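Local coordinates for protein beta-hydroxyacid dehydrogenase, 3-hydroxyisobutyrate dehydrogenase (Saccharomonospora xinjiangensis XJ-54, PDB 6GRL) that acts as an S-selective imine reductase in reductive amination, probably drawing its reducing power from bound NADPH, at residues A[40-45]-A[166-171]; A[76-81]-A[160-165]; A[252-257]-A[280-285]; A[263-266]-A[271-274]. One frame throughout, in Å; residues are numbered along the deposited sequence.

Contact 1: A[40-45]-A[166-171]; sequences VERGHR and LRELGG
The carboxylate of Glu168 meets the imidazole of His44 at its edge, with CD close to the ring plane, while Glu168 CG lies over one face of the Arg42 guanidinium, towards its rim. Ring and carboxylate are turned 51° against each other. Both oxygens share the one ring nitrogen: His44 NE2 donates to Glu168 OE1 over 2.6 Å, tilted out of the ring plane, and to Glu168 OE2 over 3.1 Å, nearly within it, each through a syn lone pair. Since His44 ND1 is bonded to Asp21 O, the imidazole is fixed at both nitrogens and may carry a positive charge. Helix 30-41 of the Rossmann-type domain ends in a Schellman motif with Gly43 as its C-prime residue, directly before His44; Glu168 sits in a type I turn from Leu166 to Leu169 that follows helix 156-166. From there the extended side chain (chi2 178°) carries the carboxylate to the ring. In one of two modelled conformers, Arg42 bends across Glu168, turned at chi2 and chi3, its guanidinium and the carboxylate stacked with planes 26° apart; Arg42 NH2 and Glu168 OE2, 4.4 Å apart, interact by charge alone. A water donates to Arg42 O and to Glu168 OE2, 3.1 Å from the latter. Replacing Glu168 by alanine would probably leave His44 NE2 without its acceptor and any positive charge on the ring without its mate.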
loop_
_atom_site.group_PDB
_atom_site.type_symbol
_atom_site.label_atom_id
_atom_site.label_comp_id
_atom_site.label_asym_id
_atom_site.label_seq_id
_atom_site.Cartn_x
_atom_site.Cartn_y
_atom_site.Cartn_z
ATOM N N VAL A 40 1.181 -16.703 17.289
ATOM C CA VAL A 40 1.348 -17.426 18.549
ATOM C C VAL A 40 0.060 -17.379 19.362
ATOM O O VAL A 40 -0.399 -18.397 19.893
ATOM C CB VAL A 40 2.536 -16.855 19.345
ATOM C CG1 VAL A 40 2.529 -17.390 20.769
ATOM C CG2 VAL A 40 3.850 -17.183 18.657
ATOM N N GLU A 41 -0.546 -16.194 19.458
ATOM C CA GLU A 41 -1.759 -16.027 20.250
ATOM C C GLU A 41 -2.951 -16.770 19.660
ATOM O O GLU A 41 -3.919 -17.032 20.382
ATOM C CB GLU A 41 -2.089 -14.540 20.392
ATOM C CG GLU A 41 -1.030 -13.744 21.142
ATOM C CD GLU A 41 -1.241 -12.245 21.044
ATOM O OE1 GLU A 41 -2.222 -11.818 20.399
ATOM O OE2 GLU A 41 -0.416 -11.492 21.604
ATOM N N ARG A 42 -2.906 -17.112 18.374
ATOM C CA ARG A 42 -3.982 -17.851 17.728
ATOM C C ARG A 42 -3.772 -19.360 17.771
ATOM O O ARG A 42 -4.520 -20.096 17.120
ATOM C CB ARG A 42 -4.144 -17.388 16.277
ATOM C CG ARG A 42 -4.715 -15.984 16.130
ATOM C CD ARG A 42 -6.006 -15.819 16.918
ATOM N NE ARG A 42 -7.167 -16.310 16.180
ATOM C CZ ARG A 42 -7.858 -15.587 15.303
ATOM N NH1 ARG A 42 -7.506 -14.334 15.050
ATOM N NH2 ARG A 42 -8.900 -16.118 14.680
ATOM N N GLY A 43 -2.774 -19.833 18.515
ATOM C CA GLY A 43 -2.550 -21.252 18.684
ATOM C C GLY A 43 -1.656 -21.910 17.657
ATOM O O GLY A 43 -1.447 -23.127 17.735
ATOM N N HIS A 44 -1.120 -21.156 16.701
ATOM C CA HIS A 44 -0.232 -21.745 15.710
ATOM C C HIS A 44 1.097 -22.137 16.340
ATOM O O HIS A 44 1.676 -21.382 17.128
ATOM C CB HIS A 44 0.036 -20.761 14.570
ATOM C CG HIS A 44 -1.186 -20.353 13.813
ATOM N ND1 HIS A 44 -1.654 -21.053 12.721
ATOM C CD2 HIS A 44 -2.029 -19.306 13.978
ATOM C CE1 HIS A 44 -2.736 -20.459 12.252
ATOM N NE2 HIS A 44 -2.986 -19.397 12.997
ATOM N N ARG A 45 1.575 -23.331 16.002
ATOM C CA ARG A 45 2.946 -23.718 16.326
ATOM C C ARG A 45 3.873 -22.839 15.500
ATOM O O ARG A 45 4.118 -23.106 14.322
ATOM C CB ARG A 45 3.177 -25.197 16.040
ATOM C CG ARG A 45 4.604 -25.656 16.295
ATOM C CD ARG A 45 4.740 -27.164 16.150
ATOM N NE ARG A 45 4.673 -27.590 14.754
ATOM C CZ ARG A 45 5.704 -27.576 13.914
ATOM N NH1 ARG A 45 6.892 -27.154 14.324
ATOM N NH2 ARG A 45 5.546 -27.983 12.661
ATOM N N LEU A 166 -4.579 -15.532 6.900
ATOM C CA LEU A 166 -4.167 -14.155 6.642
ATOM C C LEU A 166 -5.037 -13.158 7.399
ATOM O O LEU A 166 -4.540 -12.128 7.868
ATOM C CB LEU A 166 -4.208 -13.870 5.143
ATOM C CG LEU A 166 -3.362 -14.786 4.258
ATOM C CD1 LEU A 166 -3.586 -14.464 2.788
ATOM C CD2 LEU A 166 -1.887 -14.676 4.620
ATOM N N ARG A 167 -6.336 -13.442 7.530
ATOM C CA ARG A 167 -7.223 -12.506 8.213
ATOM C C ARG A 167 -6.996 -12.473 9.718
ATOM O O ARG A 167 -7.580 -11.621 10.395
ATOM C CB ARG A 167 -8.690 -12.833 7.913
ATOM C CG ARG A 167 -9.186 -14.135 8.509
ATOM C CD ARG A 167 -10.707 -14.186 8.557
ATOM N NE ARG A 167 -11.279 -14.564 7.267
ATOM C CZ ARG A 167 -12.007 -15.657 7.064
ATOM N NH1 ARG A 167 -12.255 -16.489 8.067
ATOM N NH2 ARG A 167 -12.485 -15.922 5.855
ATOM N N GLU A 168 -6.170 -13.374 10.254
ATOM C CA GLU A 168 -5.762 -13.276 11.649
ATOM C C GLU A 168 -4.859 -12.078 11.903
ATOM O O GLU A 168 -4.669 -11.701 13.064
ATOM C CB GLU A 168 -5.051 -14.561 12.083
ATOM C CG GLU A 168 -5.891 -15.823 11.932
ATOM C CD GLU A 168 -5.139 -17.080 12.333
ATOM O OE1 GLU A 168 -3.928 -16.985 12.621
ATOM O OE2 GLU A 168 -5.760 -18.163 12.362
ATOM N N LEU A 169 -4.304 -11.476 10.852
ATOM C CA LEU A 169 -3.451 -10.304 10.993
ATOM C C LEU A 169 -4.208 -8.993 10.831
ATOM O O LEU A 169 -3.679 -7.941 11.207
ATOM C CB LEU A 169 -2.310 -10.362 9.973
ATOM C CG LEU A 169 -1.471 -11.642 9.982
ATOM C CD1 LEU A 169 -0.390 -11.589 8.913
ATOM C CD2 LEU A 169 -0.860 -11.870 11.358
ATOM N N GLY A 170 -5.415 -9.033 10.289
ATOM C CA GLY A 170 -6.197 -7.836 10.058
ATOM C C GLY A 170 -7.115 -8.036 8.869
ATOM O O GLY A 170 -7.331 -9.154 8.410
ATOM N N GLY A 171 -7.662 -6.923 8.385
ATOM C CA GLY A 171 -8.468 -6.968 7.177
ATOM C C GLY A 171 -7.619 -7.335 5.970
ATOM O O GLY A 171 -6.481 -6.889 5.827
HETATM O O HOH W 1 -6.433 -20.024 14.727
#

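Contact 2: A[76-81]-A[160-165]; sequences ASRFVV and DAHEPI
Phe79 on strand 79-82 and His162 and Ile165 on helix 156-166 form part of the interface between the sheet of the NAD-binding domain and a helix lying on it. The two rings meet obliquely, their centroids 5.2 Å apart and their planes inclined at 38°. Phe79 CE1 comes within 3.9 Å of His162 CG, over one face of the imidazole; the methyl of Ala161, from the preceding residue, lies over the opposite face. On its other side the phenyl ring touches the helix again, Phe79 CE2 being 3.8 Å from Ile165 CG2. With CG anti to the backbone N (chi1 -165°), the Phe79 ring is carried across to the helix. Strand 79-82 runs between strands 23-26 and 105-108 at the centre of the Rossmann-type sheet, and Val23 and Val107 from these two neighbours touch the same ring, while Val105 touches His162. Beside them Ile165 meets Phe39 of helix 30-41. Helix 156-166 is kinked here: Pro164 has no N-H to give, and Ile165 N makes only a weak bond to His162 O. Towards the solvent side the straight chain of Arg78, extended from CG to NE, brings NH1 to the edge of the imidazole, 3.3 Å from His162 CE1 and near the ring plane. Its firm polar anchor is a different one, the bond from Arg78 NE to Gly103 O.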
loop_
_atom_site.group_PDB
_atom_site.type_symbol
_atom_site.label_atom_id
_atom_site.label_comp_id
_atom_site.label_asym_id
_atom_site.label_seq_id
_atom_site.Cartn_x
_atom_site.Cartn_y
_atom_site.Cartn_z
ATOM N N ALA A 76 10.407 -26.147 9.551
ATOM C CA ALA A 76 9.464 -26.392 10.633
ATOM C C ALA A 76 8.007 -26.319 10.195
ATOM O O ALA A 76 7.144 -26.859 10.895
ATOM C CB ALA A 76 9.699 -25.390 11.766
ATOM N N SER A 77 7.703 -25.675 9.069
ATOM C CA SER A 77 6.317 -25.445 8.683
ATOM C C SER A 77 6.192 -25.428 7.168
ATOM O O SER A 77 7.163 -25.192 6.446
ATOM C CB SER A 77 5.779 -24.124 9.255
ATOM O OG SER A 77 6.481 -23.727 10.420
ATOM N N ARG A 78 4.964 -25.665 6.698
ATOM C CA ARG A 78 4.643 -25.503 5.286
ATOM C C ARG A 78 4.356 -24.047 4.943
ATOM O O ARG A 78 4.591 -23.619 3.809
ATOM C CB ARG A 78 3.437 -26.377 4.920
ATOM C CG ARG A 78 2.878 -26.135 3.524
ATOM C CD ARG A 78 1.679 -27.020 3.239
ATOM N NE ARG A 78 1.251 -26.918 1.847
ATOM C CZ ARG A 78 0.186 -26.238 1.436
ATOM N NH1 ARG A 78 -0.574 -25.594 2.311
ATOM N NH2 ARG A 78 -0.121 -26.205 0.147
ATOM N N PHE A 79 3.870 -23.277 5.914
ATOM C CA PHE A 79 3.464 -21.889 5.725
ATOM C C PHE A 79 4.585 -20.986 6.233
ATOM O O PHE A 79 4.877 -20.970 7.434
ATOM C CB PHE A 79 2.156 -21.633 6.472
ATOM C CG PHE A 79 1.451 -20.371 6.074
ATOM C CD1 PHE A 79 0.751 -20.297 4.882
ATOM C CD2 PHE A 79 1.462 -19.267 6.910
ATOM C CE1 PHE A 79 0.089 -19.137 4.523
ATOM C CE2 PHE A 79 0.801 -18.105 6.558
ATOM C CZ PHE A 79 0.114 -18.040 5.362
ATOM N N VAL A 80 5.209 -20.236 5.327
ATOM C CA VAL A 80 6.364 -19.400 5.651
ATOM C C VAL A 80 6.011 -17.951 5.352
ATOM O O VAL A 80 5.694 -17.608 4.207
ATOM C CB VAL A 80 7.617 -19.822 4.868
ATOM C CG1 VAL A 80 8.793 -18.916 5.213
ATOM C CG2 VAL A 80 7.959 -21.276 5.148
ATOM N N VAL A 81 6.085 -17.101 6.374
ATOM C CA VAL A 81 5.792 -15.676 6.256
ATOM C C VAL A 81 7.103 -14.909 6.360
ATOM O O VAL A 81 7.870 -15.107 7.310
ATOM C CB VAL A 81 4.797 -15.217 7.334
ATOM C CG1 VAL A 81 4.496 -13.734 7.181
ATOM C CG2 VAL A 81 3.523 -16.039 7.262
ATOM N N ASP A 160 -7.172 -18.256 -1.594
ATOM C CA ASP A 160 -8.436 -18.791 -1.100
ATOM C C ASP A 160 -8.210 -19.842 -0.020
ATOM O O ASP A 160 -8.940 -19.885 0.977
ATOM C CB ASP A 160 -9.246 -19.381 -2.256
ATOM C CG ASP A 160 -9.717 -18.326 -3.238
ATOM O OD1 ASP A 160 -9.864 -17.155 -2.833
ATOM O OD2 ASP A 160 -9.946 -18.672 -4.416
ATOM N N ALA A 161 -7.198 -20.694 -0.198
ATOM C CA ALA A 161 -6.948 -21.767 0.757
ATOM C C ALA A 161 -6.403 -21.259 2.086
ATOM O O ALA A 161 -6.581 -21.930 3.108
ATOM C CB ALA A 161 -5.978 -22.785 0.157
ATOM N N HIS A 162 -5.750 -20.097 2.100
ATOM C CA HIS A 162 -5.103 -19.590 3.303
ATOM C C HIS A 162 -5.667 -18.253 3.767
ATOM O O HIS A 162 -5.096 -17.635 4.674
ATOM C CB HIS A 162 -3.594 -19.469 3.077
ATOM C CG HIS A 162 -2.940 -20.757 2.687
ATOM N ND1 HIS A 162 -2.684 -21.766 3.591
ATOM C CD2 HIS A 162 -2.497 -21.205 1.489
ATOM C CE1 HIS A 162 -2.108 -22.777 2.967
ATOM N NE2 HIS A 162 -1.983 -22.463 1.691
ATOM N N GLU A 163 -6.770 -17.791 3.176
ATOM C CA GLU A 163 -7.362 -16.526 3.603
ATOM C C GLU A 163 -7.716 -16.485 5.086
ATOM O O GLU A 163 -7.480 -15.436 5.713
ATOM C CB GLU A 163 -8.596 -16.213 2.745
ATOM C CG GLU A 163 -9.202 -14.845 3.021
ATOM C CD GLU A 163 -10.399 -14.543 2.141
ATOM O OE1 GLU A 163 -10.797 -15.425 1.351
ATOM O OE2 GLU A 163 -10.942 -13.422 2.241
ATOM N N PRO A 164 -8.273 -17.536 5.705
ATOM C CA PRO A 164 -8.533 -17.458 7.153
ATOM C C PRO A 164 -7.282 -17.242 7.987
ATOM O O PRO A 164 -7.357 -16.593 9.039
ATOM C CB PRO A 164 -9.193 -18.809 7.464
ATOM C CG PRO A 164 -9.809 -19.221 6.184
ATOM C CD PRO A 164 -8.859 -18.759 5.123
ATOM N N ILE A 165 -6.133 -17.765 7.557
ATOM C CA ILE A 165 -4.897 -17.513 8.290
ATOM C C ILE A 165 -4.466 -16.062 8.119
ATOM O O ILE A 165 -4.044 -15.406 9.080
ATOM C CB ILE A 165 -3.794 -18.489 7.839
ATOM C CG1 ILE A 165 -4.200 -19.932 8.144
ATOM C CG2 ILE A 165 -2.472 -18.155 8.517
ATOM C CD1 ILE A 165 -3.219 -20.962 7.629
#

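Contact 3: A[252-257]-A[280-285]; sequences RVQAAL and ELMDQR
Gln254, whose side chain meets the methyl end of Met282, has its amide nitrogen NE2 held by Gly249 O and, weakly, by Asp247 OD1. These bonds probably limit rotation of the amide, whose OE1 lies 3.4 Å from Met282 CE, while Gln254 CB lies 3.6 Å from the same methyl. The two side chains cross at about a right angle. Met282 is extended beyond CG (chi2 179°), which lays its sulfur against the opposing backbone, SD standing 3.7 Å from Ala255 N. Beside it the methyl of Ala255 meets the first carbon of the Met282 side chain, Ala255 CB to Met282 CB 4.1 Å. Asp283 touches only with OD1, 3.8 Å from Ala255 CB; its OD2 is in a salt bridge with Lys279. Helices 251-267 and 273-287 of the C-terminal domain pack here roughly antiparallel, the axes of the two short segments 9.4 Å apart at closest and their directions 146° apart. Leu251, Met258 and Leu298 also touch the Met282 side chain. An alanine in place of Met282 lacks the sulfur and methyl, and would probably leave a gap beside Gln254 and Ala255. With no hydrogen bond across the segments, the association rests on apolar and van der Waals contact, and Gln254 NE2 and Asp283 OD2 are satisfied by residues near them in sequence.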
loop_
_atom_site.group_PDB
_atom_site.type_symbol
_atom_site.label_atom_id
_atom_site.label_comp_id
_atom_site.label_asym_id
_atom_site.label_seq_id
_atom_site.Cartn_x
_atom_site.Cartn_y
_atom_site.Cartn_z
ATOM N N ARG A 252 -15.012 25.099 -19.013
ATOM C CA ARG A 252 -14.869 26.524 -19.295
ATOM C C ARG A 252 -14.943 27.345 -18.015
ATOM O O ARG A 252 -14.174 28.296 -17.832
ATOM C CB ARG A 252 -15.944 26.972 -20.286
ATOM C CG ARG A 252 -15.618 26.663 -21.737
ATOM C CD ARG A 252 -16.750 27.085 -22.661
ATOM N NE ARG A 252 -17.495 25.936 -23.169
ATOM C CZ ARG A 252 -17.176 25.269 -24.273
ATOM N NH1 ARG A 252 -16.125 25.636 -24.993
ATOM N NH2 ARG A 252 -17.910 24.234 -24.659
ATOM N N VAL A 253 -15.862 26.989 -17.116
ATOM C CA VAL A 253 -15.974 27.695 -15.843
ATOM C C VAL A 253 -14.763 27.408 -14.965
ATOM O O VAL A 253 -14.217 28.312 -14.319
ATOM C CB VAL A 253 -17.291 27.312 -15.141
ATOM C CG1 VAL A 253 -17.305 27.825 -13.709
ATOM C CG2 VAL A 253 -18.482 27.854 -15.919
ATOM N N GLN A 254 -14.314 26.149 -14.931
ATOM C CA GLN A 254 -13.181 25.797 -14.082
ATOM C C GLN A 254 -11.892 26.441 -14.577
ATOM O O GLN A 254 -11.052 26.854 -13.769
ATOM C CB GLN A 254 -13.024 24.277 -14.013
ATOM C CG GLN A 254 -14.294 23.521 -13.655
ATOM C CD GLN A 254 -14.030 22.068 -13.298
ATOM O OE1 GLN A 254 -12.934 21.709 -12.865
ATOM N NE2 GLN A 254 -15.036 21.222 -13.492
ATOM N N ALA A 255 -11.713 26.532 -15.898
ATOM C CA ALA A 255 -10.481 27.102 -16.437
ATOM C C ALA A 255 -10.345 28.573 -16.067
ATOM O O ALA A 255 -9.256 29.030 -15.701
ATOM C CB ALA A 255 -10.432 26.921 -17.953
ATOM N N ALA A 256 -11.440 29.331 -16.157
ATOM C CA ALA A 256 -11.404 30.728 -15.737
ATOM C C ALA A 256 -11.097 30.844 -14.250
ATOM O O ALA A 256 -10.399 31.770 -13.821
ATOM C CB ALA A 256 -12.731 31.412 -16.068
ATOM N N LEU A 257 -11.604 29.905 -13.448
ATOM C CA LEU A 257 -11.290 29.901 -12.025
ATOM C C LEU A 257 -9.825 29.567 -11.778
ATOM O O LEU A 257 -9.220 30.096 -10.839
ATOM C CB LEU A 257 -12.196 28.911 -11.292
ATOM C CG LEU A 257 -11.956 28.715 -9.794
ATOM C CD1 LEU A 257 -12.099 30.031 -9.046
ATOM C CD2 LEU A 257 -12.909 27.669 -9.232
ATOM N N GLU A 280 -3.401 24.293 -18.029
ATOM C CA GLU A 280 -2.995 23.935 -19.385
ATOM C C GLU A 280 -3.792 22.745 -19.905
ATOM O O GLU A 280 -4.181 22.713 -21.078
ATOM C CB GLU A 280 -1.496 23.636 -19.424
ATOM C CG GLU A 280 -0.647 24.795 -19.918
ATOM C CD GLU A 280 -0.941 25.160 -21.360
ATOM O OE1 GLU A 280 -0.590 24.367 -22.261
ATOM O OE2 GLU A 280 -1.522 26.240 -21.595
ATOM N N LEU A 281 -4.042 21.753 -19.045
ATOM C CA LEU A 281 -4.854 20.611 -19.454
ATOM C C LEU A 281 -6.291 21.031 -19.740
ATOM O O LEU A 281 -6.901 20.560 -20.708
ATOM C CB LEU A 281 -4.817 19.527 -18.376
ATOM C CG LEU A 281 -3.485 18.799 -18.189
ATOM C CD1 LEU A 281 -3.505 17.966 -16.916
ATOM C CD2 LEU A 281 -3.173 17.928 -19.396
ATOM N N MET A 282 -6.846 21.917 -18.910
ATOM C CA MET A 282 -8.207 22.393 -19.139
ATOM C C MET A 282 -8.308 23.161 -20.449
ATOM O O MET A 282 -9.255 22.964 -21.220
ATOM C CB MET A 282 -8.656 23.274 -17.976
ATOM C CG MET A 282 -8.976 22.517 -16.706
ATOM S SD MET A 282 -9.458 23.649 -15.396
ATOM C CE MET A 282 -9.887 22.495 -14.095
ATOM N N ASP A 283 -7.342 24.043 -20.718
ATOM C CA ASP A 283 -7.379 24.828 -21.947
ATOM C C ASP A 283 -7.283 23.932 -23.175
ATOM O O ASP A 283 -7.929 24.196 -24.196
ATOM C CB ASP A 283 -6.252 25.861 -21.948
ATOM C CG ASP A 283 -6.484 26.981 -20.950
ATOM O OD1 ASP A 283 -7.626 27.123 -20.466
ATOM O OD2 ASP A 283 -5.527 27.727 -20.658
ATOM N N GLN A 284 -6.486 22.865 -23.094
ATOM C CA GLN A 284 -6.367 21.953 -24.227
ATOM C C GLN A 284 -7.662 21.181 -24.453
ATOM O O GLN A 284 -8.110 21.034 -25.596
ATOM C CB GLN A 284 -5.197 20.994 -24.007
ATOM C CG GLN A 284 -4.943 20.054 -25.174
ATOM C CD GLN A 284 -4.595 20.793 -26.452
ATOM O OE1 GLN A 284 -3.812 21.745 -26.439
ATOM N NE2 GLN A 284 -5.178 20.361 -27.565
ATOM N N ARG A 285 -8.279 20.688 -23.376
ATOM C CA ARG A 285 -9.530 19.948 -23.513
ATOM C C ARG A 285 -10.647 20.843 -24.034
ATOM O O ARG A 285 -11.506 20.392 -24.802
ATOM C CB ARG A 285 -9.918 19.323 -22.173
ATOM C CG ARG A 285 -11.075 18.342 -22.253
ATOM C CD ARG A 285 -10.658 17.024 -22.880
ATOM N NE ARG A 285 -11.748 16.052 -22.854
ATOM C CZ ARG A 285 -11.738 14.899 -23.514
ATOM N NH1 ARG A 285 -10.691 14.567 -24.258
ATOM N NH2 ARG A 285 -12.775 14.077 -23.432
#

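Contact 4: A[263-266]-A[271-274]; sequences SHRE and EAVR
The hydrogen bonds centre on Glu271 O, which takes two N-H groups from the Arg265 guanidinium. That from NE is short and straight: Arg265 NE to Glu271 O measures 2.6 Å with an N-H...O angle of 170°, lying in both the guanidinium and the carbonyl planes. The second, from Arg265 NH1 to the same Glu271 O at 3.2 Å, is weak. Charge adds a salt bridge, Arg265 NH1 to Glu271 OE2 at 3.0 Å, although its hydrogen bond is bent and weak; guanidinium and carboxylate planes stand 89° apart. The bend of Glu271 at chi2 (94°) folds its carboxylate back, and Glu271 OE1 accepts Val273 N at 3.0 Å from above the carboxylate plane. One carboxylate thus serves the arginine and the first turn of helix 273-287, whose N-cap is Ala272. Apolar contact falls to the methyl of Ala272, with Arg265 CD 3.7 Å from Ala272 CB and the Glu266 side chain also against it, while Glu266 OE2 pairs with Arg276. Segment 263-266 lies in the last turn of helix 251-267, and segment 271-274 runs from the connection into helix 273-287, closing a helical hairpin; His202 of the long helix 181-209 touches both Arg265 and Glu271.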
loop_
_atom_site.group_PDB
_atom_site.type_symbol
_atom_site.label_atom_id
_atom_site.label_comp_id
_atom_site.label_asym_id
_atom_site.label_seq_id
_atom_site.Cartn_x
_atom_site.Cartn_y
_atom_site.Cartn_z
ATOM N N SER A 263 -3.151 33.511 -10.526
ATOM C CA SER A 263 -2.796 34.916 -10.354
ATOM C C SER A 263 -2.668 35.279 -8.880
ATOM O O SER A 263 -1.758 36.020 -8.492
ATOM C CB SER A 263 -3.834 35.803 -11.040
ATOM O OG SER A 263 -3.527 37.175 -10.869
ATOM N N HIS A 264 -3.562 34.754 -8.038
ATOM C CA HIS A 264 -3.555 35.131 -6.627
ATOM C C HIS A 264 -2.323 34.589 -5.910
ATOM O O HIS A 264 -1.615 35.336 -5.226
ATOM C CB HIS A 264 -4.835 34.648 -5.945
ATOM C CG HIS A 264 -4.798 34.755 -4.452
ATOM N ND1 HIS A 264 -4.915 33.660 -3.623
ATOM C CD2 HIS A 264 -4.641 35.827 -3.640
ATOM C CE1 HIS A 264 -4.842 34.054 -2.365
ATOM N NE2 HIS A 264 -4.674 35.364 -2.348
ATOM N N ARG A 265 -2.048 33.289 -6.053
ATOM C CA ARG A 265 -0.922 32.708 -5.328
ATOM C C ARG A 265 0.409 33.233 -5.857
ATOM O O ARG A 265 1.350 33.440 -5.083
ATOM C CB ARG A 265 -0.974 31.179 -5.394
ATOM C CG ARG A 265 -0.815 30.578 -6.780
ATOM C CD ARG A 265 -1.349 29.152 -6.808
ATOM N NE ARG A 265 -0.486 28.216 -6.091
ATOM C CZ ARG A 265 -0.927 27.305 -5.227
ATOM N NH1 ARG A 265 -0.071 26.488 -4.625
ATOM N NH2 ARG A 265 -2.221 27.216 -4.958
ATOM N N GLU A 266 0.503 33.474 -7.167
ATOM C CA GLU A 266 1.747 33.998 -7.721
ATOM C C GLU A 266 1.975 35.449 -7.315
ATOM O O GLU A 266 3.127 35.884 -7.204
ATOM C CB GLU A 266 1.750 33.852 -9.243
ATOM C CG GLU A 266 2.020 32.429 -9.709
ATOM C CD GLU A 266 2.198 32.319 -11.211
ATOM O OE1 GLU A 266 1.855 33.282 -11.928
ATOM O OE2 GLU A 266 2.684 31.264 -11.671
ATOM N N GLU A 271 4.460 29.147 -5.195
ATOM C CA GLU A 271 4.511 28.298 -6.378
ATOM C C GLU A 271 3.111 28.040 -6.931
ATOM O O GLU A 271 2.095 28.242 -6.260
ATOM C CB GLU A 271 5.181 26.964 -6.047
ATOM C CG GLU A 271 4.327 26.064 -5.162
ATOM C CD GLU A 271 3.490 25.078 -5.956
ATOM O OE1 GLU A 271 4.029 24.449 -6.890
ATOM O OE2 GLU A 271 2.283 24.953 -5.658
ATOM N N ALA A 272 3.072 27.559 -8.173
ATOM C CA ALA A 272 1.809 27.247 -8.833
ATOM C C ALA A 272 2.020 26.165 -9.885
ATOM O O ALA A 272 1.456 26.226 -10.983
ATOM C CB ALA A 272 1.186 28.495 -9.463
ATOM N N VAL A 273 2.829 25.156 -9.556
ATOM C CA VAL A 273 3.195 24.140 -10.540
ATOM C C VAL A 273 1.979 23.309 -10.935
ATOM O O VAL A 273 1.690 23.132 -12.125
ATOM C CB VAL A 273 4.333 23.255 -10.000
ATOM C CG1 VAL A 273 4.522 22.033 -10.886
ATOM C CG2 VAL A 273 5.623 24.057 -9.910
ATOM N N ARG A 274 1.249 22.784 -9.948
ATOM C CA ARG A 274 0.085 21.960 -10.263
ATOM C C ARG A 274 -1.068 22.803 -10.794
ATOM O O ARG A 274 -1.813 22.360 -11.675
ATOM C CB ARG A 274 -0.356 21.168 -9.032
ATOM C CG ARG A 274 0.469 19.919 -8.751
ATOM C CD ARG A 274 0.520 18.971 -9.944
ATOM N NE ARG A 274 0.779 17.598 -9.515
ATOM C CZ ARG A 274 1.462 16.703 -10.221
ATOM N NH1 ARG A 274 1.970 17.028 -11.402
ATOM N NH2 ARG A 274 1.647 15.482 -9.740
#

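The four contacts form two distant pairs in series along the chain. Contacts 1 and 2 lie in the N-terminal Rossmann-type domain, their centres 10 Å apart, with contact 2 nested inside the loop closed by contact 1; they touch directly, Leu166 CD2 packing 4.0 Å from Phe79 CZ. Together they tie helix 156-166 and the turn after it to the central sheet and to the end of helix 30-41. Contacts 3 and 4, centres about 15 Å apart, both join helices 251-267 and 273-287 of the C-terminal helical domain, contact 4 nested inside the loop closed by contact 3. The centres of contacts 1 and 2 lie about 50 to 52 Å from those of contacts 3 and 4, and none of the four bridges the domains.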